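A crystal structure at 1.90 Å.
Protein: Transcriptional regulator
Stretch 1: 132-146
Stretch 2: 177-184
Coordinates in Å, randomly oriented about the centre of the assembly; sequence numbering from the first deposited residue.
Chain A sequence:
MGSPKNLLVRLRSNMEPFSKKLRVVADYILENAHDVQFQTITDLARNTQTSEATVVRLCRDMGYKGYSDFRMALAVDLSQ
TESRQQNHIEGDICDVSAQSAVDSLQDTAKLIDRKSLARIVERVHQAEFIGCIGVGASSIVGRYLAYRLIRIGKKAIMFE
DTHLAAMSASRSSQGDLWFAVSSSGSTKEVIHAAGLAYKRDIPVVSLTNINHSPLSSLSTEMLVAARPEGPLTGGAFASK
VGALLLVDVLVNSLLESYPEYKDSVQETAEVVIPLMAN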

# COMPACT_ATOMS: atom_id res chain seq x y z
N CYS A 132 1.50 15.38 -2.42
CA CYS A 132 0.45 14.38 -2.14
C CYS A 132 0.06 14.45 -0.65
O CYS A 132 0.94 14.72 0.16
N ILE A 133 -1.22 14.25 -0.34
CA ILE A 133 -1.70 14.49 1.03
C ILE A 133 -2.61 13.33 1.41
O ILE A 133 -3.53 12.98 0.67
N GLY A 134 -2.36 12.73 2.61
CA GLY A 134 -3.25 11.72 3.12
C GLY A 134 -2.80 11.26 4.48
O GLY A 134 -1.58 11.36 4.82
N VAL A 135 -3.78 10.84 5.30
CA VAL A 135 -3.49 10.35 6.65
C VAL A 135 -3.99 9.00 6.98
O VAL A 135 -4.84 8.41 6.26
N GLY A 136 -3.47 8.40 8.06
CA GLY A 136 -3.93 7.05 8.46
C GLY A 136 -3.66 6.10 7.30
O GLY A 136 -2.55 6.09 6.75
N ALA A 137 -4.64 5.26 6.94
CA ALA A 137 -4.41 4.28 5.88
C ALA A 137 -4.20 4.94 4.53
O ALA A 137 -3.58 4.33 3.63
N SER A 138 -4.74 6.13 4.35
CA SER A 138 -4.50 6.85 3.06
C SER A 138 -3.06 7.27 2.91
O SER A 138 -2.62 7.54 1.79
N SER A 139 -2.33 7.43 4.03
CA SER A 139 -0.82 7.60 3.93
C SER A 139 -0.18 6.51 3.00
O SER A 139 0.73 6.80 2.22
N ILE A 140 -0.65 5.29 3.12
CA ILE A 140 -0.05 4.11 2.38
C ILE A 140 -0.25 4.33 0.89
O ILE A 140 0.68 4.12 0.09
N VAL A 141 -1.45 4.80 0.53
CA VAL A 141 -1.76 5.06 -0.89
C VAL A 141 -0.98 6.25 -1.48
O VAL A 141 -0.43 6.10 -2.61
N GLY A 142 -0.92 7.36 -0.73
CA GLY A 142 -0.18 8.55 -1.12
C GLY A 142 1.34 8.25 -1.22
O GLY A 142 2.00 8.67 -2.14
N ARG A 143 1.89 7.45 -0.29
CA ARG A 143 3.28 7.00 -0.41
C ARG A 143 3.49 6.17 -1.65
O ARG A 143 4.53 6.27 -2.27
N TYR A 144 2.57 5.28 -1.96
CA TYR A 144 2.79 4.50 -3.20
C TYR A 144 2.80 5.41 -4.42
O TYR A 144 3.57 5.21 -5.34
N LEU A 145 1.90 6.39 -4.44
CA LEU A 145 1.91 7.36 -5.56
C LEU A 145 3.24 8.16 -5.68
O LEU A 145 3.81 8.25 -6.81
N ALA A 146 3.73 8.74 -4.59
CA ALA A 146 4.90 9.48 -4.66
C ALA A 146 6.06 8.54 -5.10
O ALA A 146 6.93 8.95 -5.82
N LEU A 177 1.08 20.51 -8.90
CA LEU A 177 -0.16 19.73 -8.98
C LEU A 177 -0.27 18.99 -7.61
O LEU A 177 0.73 18.52 -7.06
N TRP A 178 -1.49 18.90 -7.07
CA TRP A 178 -1.72 18.21 -5.76
C TRP A 178 -2.61 17.01 -5.90
O TRP A 178 -3.60 17.08 -6.61
N PHE A 179 -2.28 15.93 -5.18
CA PHE A 179 -3.20 14.82 -5.04
C PHE A 179 -3.69 14.74 -3.58
O PHE A 179 -2.89 14.79 -2.63
N ALA A 180 -5.00 14.67 -3.39
CA ALA A 180 -5.60 14.60 -2.04
C ALA A 180 -6.07 13.16 -1.99
O ALA A 180 -6.96 12.81 -2.75
N VAL A 181 -5.45 12.34 -1.13
CA VAL A 181 -5.82 10.93 -0.97
C VAL A 181 -6.62 10.72 0.29
O VAL A 181 -6.13 10.90 1.41
N SER A 182 -7.88 10.34 0.12
CA SER A 182 -8.84 10.25 1.26
C SER A 182 -9.99 9.37 0.75
O SER A 182 -10.64 9.76 -0.21
N SER A 183 -10.28 8.25 1.41
CA SER A 183 -11.41 7.39 0.98
C SER A 183 -12.70 8.16 1.19
O SER A 183 -13.61 8.07 0.37
N SER A 184 -12.79 8.87 2.33
CA SER A 184 -14.00 9.55 2.66
C SER A 184 -14.16 10.93 2.05
O SER A 184 -15.28 11.50 2.13

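A recurring theme in alpha/beta folds is that two adjacent parallel strands are tied together by their backbones, while the helix following one of them folds back to cover a face of the sheet. The pairing of 132-146 with 177-184 in this transcriptional regulator is a compact example, burying 519 Å² counted over both sides.

Backbone hydrogen bonds set the register. Cys132 lies beside Phe179 and Ile133 beside Ala180 in parallel bridges, and Ile133 serves as the link in both directions: its N donates to Phe179 O at 2.9 Å, and its O accepts from Val181 N at 2.7 Å. Cys132 CA adds a CA-H...O contact to Phe179 O at 3.4 Å. Because side chains alternate along a strand, Cys132 and Phe179 share one face of the sheet, whereas Ile133 and Ala180 share the other.

Helix 137-146 runs back at 150° to the second strand, with an axis separation of 8.7 Å, and apolar packing fills the gap. Val181 is the centre of it, with 119 Å² covered, the largest area of any residue here. In the t rotamer, its CG1 approaches Val141 CB at 3.7 Å, and its CG2 lies 4.0 Å from Gly142 CA. Val141, also t, points toward the strand; Gly142 has no side chain, and the valine methyl packs against the helix backbone itself. One turn beyond Val141, Leu145 (chi1 t, chi2 p) points toward the strand as well. Its CD2 sits over one face of the Phe179 ring, 3.9 Å from the centroid and 24° off the normal, a CH-pi contact in which Leu145 CD2 comes within 3.6 Å of Phe179 CG. Both Phe179 and Cys132 adopt m, and Cys132 SG lies 4.2 Å from Phe179 CB.

On the face bearing Ile133, a separate apolar contact forms. Ile133 (chi1 m, chi2 t) extends its CD1 to 3.8 Å from Trp178 CE3. The CA-to-CB bond of Trp178 points sideways, but in its m rotamer the indole end comes nearer to the first strand and meets the methyl group obliquely.

Polar side chains play a different part. Ser138, in m, points toward the second stretch, yet its contacts there are by packing: Ser138 CB is 3.3 Å from Val181 O and 3.9 Å from Val181 CG1, while Ser138 OG lies 3.6 Å from Ser182 CA. The hydroxyl finds its hydrogen bond elsewhere in the structure. Ser182, with chi1 t, points away, and Ser183, with chi1 m, points sideways.

A water also bridges the two stretches. Gly134 CA approaches Val181 O to 3.4 Å, and a CB on its inward side would clash with that oxygen. Water 1 accepts from Val135 N at 2.9 Å and donates to Val181 O at 2.8 Å, linking the loop at Val135 to the backbone of Val181. A bound 2-acetamido-2-deoxy-6-O-phosphono-alpha-D-mannopyranose also touches this region.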

# COMPACT_ATOMS: atom_id res chain seq x y z
CB CYS A 132 0.94 12.96 -2.41
SG CYS A 132 1.54 12.78 -4.11
CB ILE A 133 -2.48 15.85 1.20
CG1 ILE A 133 -1.74 17.07 0.69
CG2 ILE A 133 -2.84 16.07 2.67
CD1 ILE A 133 -2.76 18.20 0.48
CB VAL A 135 -4.00 11.35 7.75
CG1 VAL A 135 -3.38 12.78 7.58
CG2 VAL A 135 -5.52 11.41 7.74
CB ALA A 137 -5.56 3.32 5.75
CB SER A 138 -5.45 8.08 2.91
OG SER A 138 -6.74 7.55 2.43
CB SER A 139 -0.16 7.44 5.31
OG SER A 139 1.25 7.51 5.23
CB ILE A 140 -0.75 2.77 2.82
CG1 ILE A 140 -0.21 2.28 4.19
CG2 ILE A 140 -0.59 1.63 1.81
CD1 ILE A 140 -0.33 3.25 5.36
CB VAL A 141 -3.31 5.23 -1.15
CG1 VAL A 141 -3.61 5.54 -2.64
CG2 VAL A 141 -3.99 3.94 -0.67
CB ARG A 143 3.67 6.14 0.82
CG ARG A 143 3.93 6.92 2.13
CD ARG A 143 4.96 8.09 2.03
NE ARG A 143 5.02 9.00 3.25
CZ ARG A 143 5.91 9.99 3.47
NH1 ARG A 143 6.83 10.30 2.55
NH2 ARG A 143 5.89 10.66 4.66
CB TYR A 144 1.74 3.39 -3.36
CG TYR A 144 2.08 2.42 -4.50
CD1 TYR A 144 3.35 1.70 -4.53
CD2 TYR A 144 1.13 2.14 -5.50
CE1 TYR A 144 3.62 0.79 -5.57
CE2 TYR A 144 1.41 1.23 -6.50
CZ TYR A 144 2.65 0.57 -6.52
OH TYR A 144 2.88 -0.28 -7.56
CB LEU A 145 0.73 8.35 -5.33
CG LEU A 145 0.56 9.47 -6.40
CD1 LEU A 145 0.46 8.86 -7.84
CD2 LEU A 145 -0.76 10.18 -6.01
CB ALA A 146 5.23 10.06 -3.29
CB LEU A 177 -0.00 18.62 -10.04
CG LEU A 177 -1.00 17.42 -10.13
CD1 LEU A 177 -2.31 18.01 -10.63
CD2 LEU A 177 -0.61 16.39 -11.18
CB TRP A 178 -2.39 19.12 -4.78
CG TRP A 178 -1.41 20.18 -4.41
CD1 TRP A 178 -1.12 21.37 -5.10
CD2 TRP A 178 -0.52 20.11 -3.33
NE1 TRP A 178 -0.11 22.04 -4.47
CE2 TRP A 178 0.30 21.33 -3.39
CE3 TRP A 178 -0.36 19.21 -2.25
CZ2 TRP A 178 1.27 21.62 -2.41
CZ3 TRP A 178 0.63 19.50 -1.30
CH2 TRP A 178 1.41 20.70 -1.36
CB PHE A 179 -2.43 13.56 -5.32
CG PHE A 179 -2.32 13.28 -6.81
CD1 PHE A 179 -1.27 13.81 -7.52
CD2 PHE A 179 -3.29 12.54 -7.48
CE1 PHE A 179 -1.11 13.56 -8.88
CE2 PHE A 179 -3.15 12.31 -8.85
CZ PHE A 179 -2.12 12.88 -9.55
CB ALA A 180 -6.82 15.61 -1.93
CB VAL A 181 -4.55 10.01 -0.89
CG1 VAL A 181 -4.97 8.50 -0.91
CG2 VAL A 181 -3.61 10.39 -2.07
CB SER A 182 -9.37 11.65 1.57
OG SER A 182 -10.36 11.61 2.60
CB SER A 183 -11.49 6.13 1.85
OG SER A 183 -10.59 5.13 1.34
CB SER A 184 -14.11 9.70 4.19
OG SER A 184 -13.13 10.68 4.63
O HOH W 1 -6.40 11.02 4.18